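Local coordinates for protein pectinesterase 1 (Solanum lycopersicum, PDB 1XG2) that hydrolyses the methyl esters of pectin in the plant cell wall, releasing methanol, through the catalytic beta-helix domain that makes up this chain, at residues 243-248 / 257-262. Sequence-based numbering, arbitrary orientation.
Sequences AGWAEW and LYYGEF
Trp245 and Tyr259 mark the closest approach of the two backbones, with their CA atoms 8.4 Å apart. Segment 243-248 is irregular loop. Segment 257-262 is mostly the strand 258-262, which runs parallel between strands 228-232 and 280-283 in one sheet of the right-handed beta-helix. Gly244 has a positive phi of 84°, which suits glycine; a CB here would be crowded by Trp245 CD1. At this spacing the segments meet through side chains.

Trp245 reaches in from the loop and meets Tyr259 and Glu261, two positions apart on the strand. The six-membered ring of Trp245 and the Tyr259 ring form an offset stack. Their centroids are 4.3 Å apart and the planes are tilted by 26°. Tyr259 CB sits over the centre of the six-membered ring in a CH-pi contact, 3.9 Å from the centroid. The phenol ring is displaced from there toward the CE3/CZ3 side. Leu257 CD1 packs on the opposite face of the tyrosine, toward its rim. Tyr259 OH is hydrogen-bonded to Ser227 OG.

At the indole edge, Trp245 NE1 donates a hydrogen bond to Glu261 OE2 (3.1 Å, 162° at the hydrogen). The oxygen lies near the indole plane, but the N-H meets the carboxylate from above its plane. The Glu261 chain is extended beyond CG, and its carboxylate reaches from the strand to the indole N-H. OE2 is also hydrogen-bonded to Tyr280 OH and salt-bridged to Arg274 NE.

The contact packs the loop after strand 235-236 against strand 258-262. The Tyr259 side chain lies about 5 Å from that of Arg221, which probably binds substrate. The stack and the bond together fix the indole by face and edge. Arg274 and the polar partners probably favour an ionised carboxylate at this buried site.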
ATOM      1  N   ALA A 243       7.011  -9.055  23.543  1.00 16.54           N
ATOM      2  CA  ALA A 243       7.727  -9.541  22.373  1.00 16.21           C
ATOM      3  C   ALA A 243       7.738  -8.517  21.217  1.00 15.78           C
ATOM      4  O   ALA A 243       8.629  -8.555  20.366  1.00 15.28           O
ATOM      5  CB  ALA A 243       7.124 -10.842  21.892  1.00 16.17           C
ATOM      6  N   GLY A 244       6.725  -7.651  21.174  1.00 14.90           N
ATOM      7  CA  GLY A 244       6.665  -6.534  20.244  1.00 14.50           C
ATOM      8  C   GLY A 244       6.115  -6.901  18.879  1.00 14.39           C
ATOM      9  O   GLY A 244       5.273  -6.187  18.334  1.00 13.37           O
ATOM     10  N   TRP A 245       6.617  -8.004  18.330  1.00 13.78           N
ATOM     11  CA  TRP A 245       6.330  -8.437  16.973  1.00 13.62           C
ATOM     12  C   TRP A 245       6.048  -9.932  16.989  1.00 14.39           C
ATOM     13  O   TRP A 245       6.500 -10.662  17.899  1.00 14.65           O
ATOM     14  CB  TRP A 245       7.523  -8.099  16.050  1.00 13.29           C
ATOM     15  CG  TRP A 245       7.963  -6.673  16.182  1.00 11.74           C
ATOM     16  CD1 TRP A 245       8.741  -6.154  17.166  1.00 12.69           C
ATOM     17  CD2 TRP A 245       7.616  -5.560  15.322  1.00 12.06           C
ATOM     18  NE1 TRP A 245       8.915  -4.806  16.979  1.00 12.39           N
ATOM     19  CE2 TRP A 245       8.237  -4.413  15.854  1.00 11.90           C
ATOM     20  CE3 TRP A 245       6.854  -5.424  14.153  1.00 11.69           C
ATOM     21  CZ2 TRP A 245       8.135  -3.155  15.264  1.00 12.75           C
ATOM     22  CZ3 TRP A 245       6.762  -4.170  13.553  1.00 11.75           C
ATOM     23  CH2 TRP A 245       7.389  -3.046  14.125  1.00 12.79           C
ATOM     24  N   ALA A 246       5.284 -10.391  16.002  1.00 14.45           N
ATOM     25  CA  ALA A 246       4.847 -11.780  15.934  1.00 14.79           C
ATOM     26  C   ALA A 246       5.285 -12.460  14.653  1.00 15.51           C
ATOM     27  O   ALA A 246       5.420 -11.837  13.593  1.00 15.25           O
ATOM     28  CB  ALA A 246       3.335 -11.862  16.061  1.00 14.92           C
ATOM     29  N   GLU A 247       5.488 -13.764  14.762  1.00 15.92           N
ATOM     30  CA  GLU A 247       5.756 -14.596  13.615  1.00 16.44           C
ATOM     31  C   GLU A 247       4.555 -14.603  12.673  1.00 16.57           C
ATOM     32  O   GLU A 247       3.401 -14.491  13.114  1.00 16.49           O
ATOM     33  CB  GLU A 247       6.057 -16.024  14.089  1.00 16.64           C
ATOM     34  CG  GLU A 247       7.349 -16.129  14.893  1.00 18.01           C
ATOM     35  CD  GLU A 247       7.601 -17.537  15.430  1.00 20.62           C
ATOM     36  OE1 GLU A 247       6.744 -18.413  15.222  1.00 20.92           O
ATOM     37  OE2 GLU A 247       8.660 -17.751  16.057  1.00 19.94           O
ATOM     38  N   TRP A 248       4.838 -14.734  11.382  1.00 16.75           N
ATOM     39  CA  TRP A 248       3.820 -15.010  10.390  1.00 17.23           C
ATOM     40  C   TRP A 248       3.598 -16.520  10.302  1.00 18.32           C
ATOM     41  O   TRP A 248       2.470 -16.992  10.376  1.00 17.65           O
ATOM     42  CB  TRP A 248       4.241 -14.476   9.018  1.00 17.27           C
ATOM     43  CG  TRP A 248       3.238 -14.743   7.938  1.00 16.90           C
ATOM     44  CD1 TRP A 248       3.275 -15.746   7.013  1.00 17.41           C
ATOM     45  CD2 TRP A 248       2.048 -13.990   7.662  1.00 17.41           C
ATOM     46  NE1 TRP A 248       2.186 -15.662   6.178  1.00 17.91           N
ATOM     47  CE2 TRP A 248       1.413 -14.596   6.562  1.00 17.91           C
ATOM     48  CE3 TRP A 248       1.462 -12.853   8.231  1.00 17.51           C
ATOM     49  CZ2 TRP A 248       0.221 -14.126   6.036  1.00 18.23           C
ATOM     50  CZ3 TRP A 248       0.276 -12.383   7.712  1.00 18.21           C
ATOM     51  CH2 TRP A 248      -0.327 -13.012   6.615  1.00 18.81           C
ATOM     52  N   LEU A 257      13.361  -9.697   7.119  1.00 13.85           N
ATOM     53  CA  LEU A 257      12.552  -8.538   7.480  1.00 13.93           C
ATOM     54  C   LEU A 257      13.448  -7.487   8.144  1.00 14.11           C
ATOM     55  O   LEU A 257      14.561  -7.790   8.607  1.00 14.48           O
ATOM     56  CB  LEU A 257      11.376  -8.949   8.395  1.00 14.03           C
ATOM     57  CG  LEU A 257      11.711  -9.525   9.787  1.00 13.62           C
ATOM     58  CD1 LEU A 257      12.024  -8.430  10.783  1.00 12.76           C
ATOM     59  CD2 LEU A 257      10.565 -10.378  10.292  1.00 14.49           C
ATOM     60  N   TYR A 258      12.972  -6.247   8.174  1.00 13.60           N
ATOM     61  CA  TYR A 258      13.597  -5.177   8.936  1.00 13.43           C
ATOM     62  C   TYR A 258      12.513  -4.466   9.731  1.00 13.47           C
ATOM     63  O   TYR A 258      11.730  -3.686   9.167  1.00 13.14           O
ATOM     64  CB  TYR A 258      14.306  -4.165   8.028  1.00 13.85           C
ATOM     65  CG  TYR A 258      15.057  -3.101   8.805  1.00 14.30           C
ATOM     66  CD1 TYR A 258      14.419  -1.933   9.238  1.00 15.45           C
ATOM     67  CD2 TYR A 258      16.403  -3.255   9.099  1.00 15.98           C
ATOM     68  CE1 TYR A 258      15.110  -0.954   9.955  1.00 16.00           C
ATOM     69  CE2 TYR A 258      17.105  -2.275   9.818  1.00 17.92           C
ATOM     70  CZ  TYR A 258      16.452  -1.134  10.236  1.00 18.29           C
ATOM     71  OH  TYR A 258      17.133  -0.176  10.949  1.00 21.65           O
ATOM     72  N   TYR A 259      12.474  -4.752  11.026  1.00 12.91           N
ATOM     73  CA  TYR A 259      11.569  -4.119  11.959  1.00 13.00           C
ATOM     74  C   TYR A 259      12.397  -3.314  12.946  1.00 13.69           C
ATOM     75  O   TYR A 259      13.309  -3.848  13.579  1.00 14.94           O
ATOM     76  CB  TYR A 259      10.729  -5.172  12.689  1.00 12.05           C
ATOM     77  CG  TYR A 259       9.615  -5.801  11.871  1.00 11.82           C
ATOM     78  CD1 TYR A 259       9.247  -5.298  10.625  1.00 11.32           C
ATOM     79  CD2 TYR A 259       8.936  -6.921  12.349  1.00 10.94           C
ATOM     80  CE1 TYR A 259       8.238  -5.885   9.886  1.00 11.56           C
ATOM     81  CE2 TYR A 259       7.898  -7.504  11.630  1.00 11.12           C
ATOM     82  CZ  TYR A 259       7.558  -6.987  10.395  1.00 12.07           C
ATOM     83  OH  TYR A 259       6.551  -7.570   9.684  1.00 12.08           O
ATOM     84  N   GLY A 260      12.091  -2.035  13.075  1.00 13.91           N
ATOM     85  CA  GLY A 260      12.858  -1.157  13.934  1.00 14.31           C
ATOM     86  C   GLY A 260      11.993  -0.358  14.868  1.00 14.32           C
ATOM     87  O   GLY A 260      10.853  -0.035  14.539  1.00 14.01           O
ATOM     88  N   GLU A 261      12.547  -0.052  16.040  1.00 14.42           N
ATOM     89  CA  GLU A 261      11.958   0.883  16.981  1.00 14.97           C
ATOM     90  C   GLU A 261      12.999   1.919  17.409  1.00 15.59           C
ATOM     91  O   GLU A 261      14.126   1.556  17.757  1.00 15.38           O
ATOM     92  CB  GLU A 261      11.406   0.148  18.199  1.00 14.98           C
ATOM     93  CG  GLU A 261      10.164  -0.677  17.892  1.00 14.94           C
ATOM     94  CD  GLU A 261       9.728  -1.542  19.064  1.00 14.80           C
ATOM     95  OE1 GLU A 261       9.130  -0.991  20.006  1.00 15.20           O
ATOM     96  OE2 GLU A 261       9.979  -2.768  19.039  1.00 14.85           O
ATOM     97  N   PHE A 262      12.613   3.192  17.369  1.00 15.75           N
ATOM     98  CA  PHE A 262      13.492   4.324  17.674  1.00 16.32           C
ATOM     99  C   PHE A 262      12.772   5.308  18.578  1.00 16.81           C
ATOM    100  O   PHE A 262      11.794   5.924  18.178  1.00 17.56           O
ATOM    101  CB  PHE A 262      13.900   5.030  16.372  1.00 16.33           C
ATOM    102  CG  PHE A 262      14.717   6.289  16.550  1.00 16.41           C
ATOM    103  CD1 PHE A 262      16.049   6.224  16.936  1.00 18.08           C
ATOM    104  CD2 PHE A 262      14.170   7.533  16.282  1.00 17.74           C
ATOM    105  CE1 PHE A 262      16.812   7.385  17.071  1.00 18.88           C
ATOM    106  CE2 PHE A 262      14.921   8.696  16.404  1.00 18.23           C
ATOM    107  CZ  PHE A 262      16.250   8.620  16.799  1.00 18.59           C
TER